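Local structure of protein angel homolog 2 (Homo sapiens, 6RW0) at residues A[50-55]-A[423-428]; A[95-100]-A[142-147]. The protein removes 2',3'-cyclic phosphates as a member of the CCR4/nocturin family and probably binds the 3' untranslated regions of mRNA. All coordinates share one frame; numbering follows the deposited sequence.

Overall arrangement
Both contacts belong to one mixed sheet of the DNase I-like fold, on the same side of the chain's centre, and their centres lie about 11 Å apart. Interaction 1 is the more buried: two neighbouring antiparallel strands bring together parts of the chain that are 368 residues apart in sequence, with a regular backbone ladder, aromatic packing on one face and charges on the other. Interaction 2, nested within that long loop, is partly exposed and sits where strands 100-107 and 137-144 begin to pair; loop side chains, a salt bridge and water do most of its work. They meet directly, since NZ of K147 donates to O of D51 and OD2 of D99 accepts from N of S53.

Interaction 1: residues A[50-55]-A[423-428]; sequences FDFSVM and AKFRLE
F52 and F425 pair across two neighbouring antiparallel strands of a DNase I-like sheet, and the pair illustrates how such strands divide apolar from polar chemistry between their two faces. CB of F425 sits over one face of the F52 ring, 4.2 Å from its centroid and displaced toward the rim, in a CH-pi contact. A chi1 of 66° sets CG of F52 between the backbone N and the carbonyl carbon. The two rings themselves meet obliquely, with planes 39° apart. V54 adds its CG2 at the edge of the F425 ring, in plane, 3.9 Å from CE2 of F425. Further along the same buried face, F50 and L427 approach through their CB atoms, and I189 covers F50 and F52 from strand 189-195.

Between the faces runs a regular ladder: F50 with L427, F52 with F425 and V54 with A423 are hydrogen-bonded pairs, each joined by two backbone bonds. At the intervening non-hydrogen-bonded positions, CA of S53 comes 3.1 Å from O of A423 in a CA-H...O contact.

The opposite face carries D51, S53, K424 and R426. R426 approaches D51 side-on, its guanidinium nearly coplanar with the carboxylate (16°), and NE and NH2 each reach one oxygen on its syn lone pair. NE of R426 lies 2.8 Å from OD1 of D51, and this two-point grip would hold both flat groups against rotation. NZ of K424 is too far for a direct salt bridge; instead, a water 2.6 Å from OD2 of D51 donates to it and accepts from NZ of K424.

Interaction 2: residues A[95-100]-A[142-147]; sequences HFDADV and CFKHSK
D97 and K144 supply the charged part of this contact, where the loop after helix 82-96 enters strand 100-107 beside the end of strand 137-144. Their side chains cross at about a right angle, and NZ of K144 lies 2.7 Å from OD1 of D97 in a salt bridge, on the syn side but 32° out of the carboxylate plane. K144 also makes a cation-pi contact with Y124.

The backbone bonding is brief: N of K144 donates to O of D99 at 2.9 Å, and V100 with F143 forms an antiparallel non-hydrogen-bonded pair, beside which CA of V100 contacts O of C142 at 3.3 Å.

The methylenes of K147 lie across the D99 carboxylate: chi1 of -71° sets CG of K147 anti to its carbonyl carbon, 3.5 Å from OD1 of D99. The polar ends of these two turn to strand 49-58, NZ of K147 to O of D51 and OD2 of D99 to N of S53.

One water accepts from NZ of K144 and donates to both O of D97 and OD1 of D99. K144 thus pairs directly with the D97 carboxylate and only through this water with that of D99, which would be expected to favour the ionised form of both aspartates.

Interaction 1: residues A[50-55]-A[423-428]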
loop_
_atom_site.group_PDB
_atom_site.type_symbol
_atom_site.label_atom_id
_atom_site.label_comp_id
_atom_site.label_asym_id
_atom_site.label_seq_id
_atom_site.Cartn_x
_atom_site.Cartn_y
_atom_site.Cartn_z
ATOM N N PHE A 50 18.069 8.342 13.642
ATOM C CA PHE A 50 18.069 7.036 12.956
ATOM C C PHE A 50 17.446 7.303 11.585
ATOM O O PHE A 50 16.320 7.701 11.571
ATOM C CB PHE A 50 17.299 5.980 13.742
ATOM C CG PHE A 50 17.174 4.657 13.038
ATOM C CD1 PHE A 50 18.245 3.795 12.937
ATOM C CD2 PHE A 50 15.978 4.274 12.463
ATOM C CE1 PHE A 50 18.120 2.574 12.302
ATOM C CE2 PHE A 50 15.862 3.061 11.819
ATOM C CZ PHE A 50 16.928 2.211 11.736
ATOM N N ASP A 51 18.160 7.078 10.493
ATOM C CA ASP A 51 17.653 7.344 9.132
ATOM C C ASP A 51 17.376 5.996 8.478
ATOM O O ASP A 51 18.137 5.093 8.696
ATOM C CB ASP A 51 18.657 8.137 8.298
ATOM C CG ASP A 51 18.820 9.584 8.721
ATOM O OD1 ASP A 51 18.061 10.042 9.537
ATOM O OD2 ASP A 51 19.722 10.222 8.199
ATOM N N PHE A 52 16.280 5.868 7.746
ATOM C CA PHE A 52 15.952 4.608 7.057
ATOM C C PHE A 52 15.081 4.937 5.860
ATOM O O PHE A 52 14.352 5.887 5.885
ATOM C CB PHE A 52 15.269 3.612 7.997
ATOM C CG PHE A 52 13.912 4.034 8.477
ATOM C CD1 PHE A 52 13.764 4.975 9.473
ATOM C CD2 PHE A 52 12.778 3.499 7.908
ATOM C CE1 PHE A 52 12.511 5.359 9.902
ATOM C CE2 PHE A 52 11.526 3.885 8.340
ATOM C CZ PHE A 52 11.394 4.811 9.336
ATOM N N SER A 53 15.196 4.100 4.855
ATOM C CA SER A 53 14.424 4.227 3.632
ATOM C C SER A 53 13.412 3.097 3.495
ATOM O O SER A 53 13.606 1.991 4.018
ATOM C CB SER A 53 15.345 4.242 2.409
ATOM O OG SER A 53 16.145 3.069 2.369
ATOM N N VAL A 54 12.322 3.403 2.791
ATOM C CA VAL A 54 11.194 2.502 2.593
ATOM C C VAL A 54 10.792 2.531 1.129
ATOM O O VAL A 54 10.569 3.610 0.564
ATOM C CB VAL A 54 9.973 2.899 3.448
ATOM C CG1 VAL A 54 8.801 1.929 3.196
ATOM C CG2 VAL A 54 10.310 2.954 4.912
ATOM N N MET A 55 10.653 1.353 0.559
ATOM C CA MET A 55 10.183 1.180 -0.823
ATOM C C MET A 55 8.832 0.456 -0.792
ATOM O O MET A 55 8.752 -0.532 -0.088
ATOM C CB MET A 55 11.164 0.339 -1.629
ATOM C CG MET A 55 10.634 0.016 -2.999
ATOM S SD MET A 55 11.762 -1.018 -3.940
ATOM C CE MET A 55 12.852 0.238 -4.582
ATOM N N ALA A 423 10.980 6.432 -0.182
ATOM C CA ALA A 423 11.132 7.562 0.714
ATOM C C ALA A 423 12.300 7.313 1.650
ATOM O O ALA A 423 12.580 6.170 2.024
ATOM C CB ALA A 423 9.878 7.745 1.569
ATOM N N LYS A 424 12.942 8.399 2.072
ATOM C CA LYS A 424 13.922 8.347 3.149
ATOM C C LYS A 424 13.394 9.145 4.332
ATOM O O LYS A 424 13.009 10.311 4.174
ATOM C CB LYS A 424 15.286 8.890 2.739
ATOM C CG LYS A 424 16.317 8.678 3.848
ATOM C CD LYS A 424 17.753 8.728 3.348
ATOM C CE LYS A 424 18.632 9.483 4.331
ATOM N NZ LYS A 424 20.077 9.209 4.135
ATOM N N PHE A 425 13.403 8.513 5.493
ATOM C CA PHE A 425 12.867 9.099 6.734
ATOM C C PHE A 425 13.964 9.286 7.780
ATOM O O PHE A 425 14.958 8.608 7.733
ATOM C CB PHE A 425 11.808 8.185 7.352
ATOM C CG PHE A 425 10.552 8.035 6.539
ATOM C CD1 PHE A 425 9.651 9.069 6.408
ATOM C CD2 PHE A 425 10.271 6.840 5.914
ATOM C CE1 PHE A 425 8.505 8.917 5.651
ATOM C CE2 PHE A 425 9.130 6.697 5.156
ATOM C CZ PHE A 425 8.248 7.729 5.032
ATOM N N ARG A 426 13.723 10.205 8.698
ATOM C CA ARG A 426 14.604 10.439 9.850
ATOM C C ARG A 426 13.780 10.291 11.130
ATOM O O ARG A 426 12.758 10.922 11.231
ATOM C CB ARG A 426 15.198 11.848 9.828
ATOM C CG ARG A 426 15.940 12.194 11.108
ATOM C CD ARG A 426 16.996 13.258 10.897
ATOM N NE ARG A 426 18.017 12.814 9.984
ATOM C CZ ARG A 426 18.772 13.627 9.265
ATOM N NH1 ARG A 426 18.657 14.926 9.416
ATOM N NH2 ARG A 426 19.641 13.144 8.410
ATOM N N LEU A 427 14.228 9.479 12.070
ATOM C CA LEU A 427 13.627 9.443 13.408
ATOM C C LEU A 427 14.594 10.227 14.300
ATOM O O LEU A 427 15.711 9.793 14.442
ATOM C CB LEU A 427 13.501 7.997 13.867
ATOM C CG LEU A 427 13.076 7.828 15.317
ATOM C CD1 LEU A 427 11.733 8.470 15.562
ATOM C CD2 LEU A 427 13.065 6.365 15.696
ATOM N N GLU A 428 14.170 11.370 14.800
ATOM C CA GLU A 428 14.986 12.158 15.713
ATOM C C GLU A 428 14.984 11.507 17.091
ATOM O O GLU A 428 13.936 11.088 17.589
ATOM C CB GLU A 428 14.423 13.571 15.840
ATOM C CG GLU A 428 14.337 14.330 14.539
ATOM C CD GLU A 428 15.656 14.942 14.124
ATOM O OE1 GLU A 428 16.688 14.658 14.774
ATOM O OE2 GLU A 428 15.653 15.717 13.146
HETATM O O HOH W 1 21.310 9.266 6.389
#

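Interaction 2: residues A[95-100]-A[142-147]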
loop_
_atom_site.group_PDB
_atom_site.type_symbol
_atom_site.label_atom_id
_atom_site.label_comp_id
_atom_site.label_asym_id
_atom_site.label_seq_id
_atom_site.Cartn_x
_atom_site.Cartn_y
_atom_site.Cartn_z
ATOM N N HIS A 95 19.209 -1.812 -6.878
ATOM C CA HIS A 95 19.710 -0.479 -7.166
ATOM C C HIS A 95 19.372 0.500 -6.054
ATOM O O HIS A 95 20.224 1.292 -5.632
ATOM C CB HIS A 95 19.099 -0.000 -8.472
ATOM C CG HIS A 95 19.588 1.338 -8.895
ATOM N ND1 HIS A 95 18.807 2.470 -8.835
ATOM C CD2 HIS A 95 20.795 1.730 -9.363
ATOM C CE1 HIS A 95 19.505 3.501 -9.282
ATOM N NE2 HIS A 95 20.715 3.079 -9.597
ATOM N N PHE A 96 18.125 0.484 -5.584
ATOM C CA PHE A 96 17.708 1.441 -4.571
ATOM C C PHE A 96 18.153 1.046 -3.178
ATOM O O PHE A 96 18.277 1.925 -2.320
ATOM C CB PHE A 96 16.204 1.679 -4.661
ATOM C CG PHE A 96 15.816 2.430 -5.904
ATOM C CD1 PHE A 96 16.241 3.731 -6.099
ATOM C CD2 PHE A 96 15.070 1.822 -6.888
ATOM C CE1 PHE A 96 15.913 4.417 -7.258
ATOM C CE2 PHE A 96 14.735 2.507 -8.037
ATOM C CZ PHE A 96 15.158 3.802 -8.220
ATOM N N ASP A 97 18.410 -0.238 -2.940
ATOM C CA ASP A 97 18.983 -0.696 -1.671
ATOM C C ASP A 97 18.220 -0.130 -0.472
ATOM O O ASP A 97 18.805 0.336 0.507
ATOM C CB ASP A 97 20.477 -0.354 -1.609
ATOM C CG ASP A 97 21.192 -1.049 -0.462
ATOM O OD1 ASP A 97 20.871 -2.229 -0.229
ATOM O OD2 ASP A 97 22.094 -0.437 0.167
ATOM N N ALA A 98 16.892 -0.213 -0.534
ATOM C CA ALA A 98 16.073 0.343 0.536
ATOM C C ALA A 98 16.175 -0.498 1.807
ATOM O O ALA A 98 16.324 -1.719 1.762
ATOM C CB ALA A 98 14.610 0.407 0.113
ATOM N N ASP A 99 16.034 0.165 2.956
ATOM C CA ASP A 99 16.125 -0.550 4.227
ATOM C C ASP A 99 14.898 -1.412 4.503
ATOM O O ASP A 99 15.009 -2.445 5.182
ATOM C CB ASP A 99 16.301 0.445 5.368
ATOM C CG ASP A 99 17.586 1.211 5.267
ATOM O OD1 ASP A 99 18.632 0.588 4.989
ATOM O OD2 ASP A 99 17.561 2.440 5.455
ATOM N N VAL A 100 13.730 -0.991 4.026
ATOM C CA VAL A 100 12.466 -1.690 4.231
ATOM C C VAL A 100 11.790 -1.799 2.877
ATOM O O VAL A 100 11.722 -0.805 2.140
ATOM C CB VAL A 100 11.543 -0.924 5.199
ATOM C CG1 VAL A 100 10.213 -1.650 5.371
ATOM C CG2 VAL A 100 12.201 -0.734 6.550
ATOM N N CYS A 142 9.843 -6.767 4.067
ATOM C CA CYS A 142 11.216 -7.220 4.184
ATOM C C CYS A 142 12.036 -6.076 4.755
ATOM O O CYS A 142 11.739 -4.906 4.511
ATOM C CB CYS A 142 11.763 -7.598 2.806
ATOM S SG CYS A 142 10.657 -8.648 1.810
ATOM N N PHE A 143 13.058 -6.378 5.526
ATOM C CA PHE A 143 13.869 -5.304 6.137
ATOM C C PHE A 143 15.316 -5.777 6.267
ATOM O O PHE A 143 15.544 -6.945 6.378
ATOM C CB PHE A 143 13.264 -4.882 7.477
ATOM C CG PHE A 143 13.304 -5.974 8.502
ATOM C CD1 PHE A 143 12.227 -6.806 8.708
ATOM C CD2 PHE A 143 14.466 -6.206 9.197
ATOM C CE1 PHE A 143 12.308 -7.818 9.640
ATOM C CE2 PHE A 143 14.545 -7.217 10.123
ATOM C CZ PHE A 143 13.464 -8.009 10.344
ATOM N N LYS A 144 16.256 -4.853 6.158
ATOM C CA LYS A 144 17.683 -5.219 6.266
ATOM C C LYS A 144 17.927 -5.666 7.702
ATOM O O LYS A 144 17.662 -4.897 8.584
ATOM C CB LYS A 144 18.565 -4.021 5.913
ATOM C CG LYS A 144 18.555 -3.653 4.443
ATOM C CD LYS A 144 19.083 -4.732 3.556
ATOM C CE LYS A 144 19.474 -4.228 2.186
ATOM N NZ LYS A 144 20.666 -3.363 2.265
ATOM N N HIS A 145 18.524 -6.830 7.927
ATOM C CA HIS A 145 18.776 -7.282 9.321
ATOM C C HIS A 145 19.884 -6.449 9.975
ATOM O O HIS A 145 19.907 -6.423 11.162
ATOM C CB HIS A 145 18.878 -8.802 9.440
ATOM C CG HIS A 145 19.660 -9.457 8.386
ATOM N ND1 HIS A 145 21.004 -9.271 8.277
ATOM C CD2 HIS A 145 19.300 -10.332 7.435
ATOM C CE1 HIS A 145 21.448 -9.985 7.271
ATOM N NE2 HIS A 145 20.420 -10.634 6.738
ATOM N N SER A 146 20.741 -5.778 9.212
ATOM C CA SER A 146 21.747 -4.824 9.720
ATOM C C SER A 146 21.072 -3.587 10.328
ATOM O O SER A 146 21.713 -2.941 11.113
ATOM C CB SER A 146 22.717 -4.440 8.639
ATOM O OG SER A 146 22.132 -3.582 7.684
ATOM N N LYS A 147 19.867 -3.214 9.900
ATOM C CA LYS A 147 19.188 -1.983 10.362
ATOM C C LYS A 147 18.135 -2.230 11.443
ATOM O O LYS A 147 17.887 -1.321 12.180
ATOM C CB LYS A 147 18.504 -1.297 9.180
ATOM C CG LYS A 147 19.436 -0.649 8.176
ATOM C CD LYS A 147 20.105 0.604 8.679
ATOM C CE LYS A 147 19.205 1.813 8.765
ATOM N NZ LYS A 147 19.978 3.045 9.055
HETATM O O HOH W 2 19.820 -0.674 2.894
#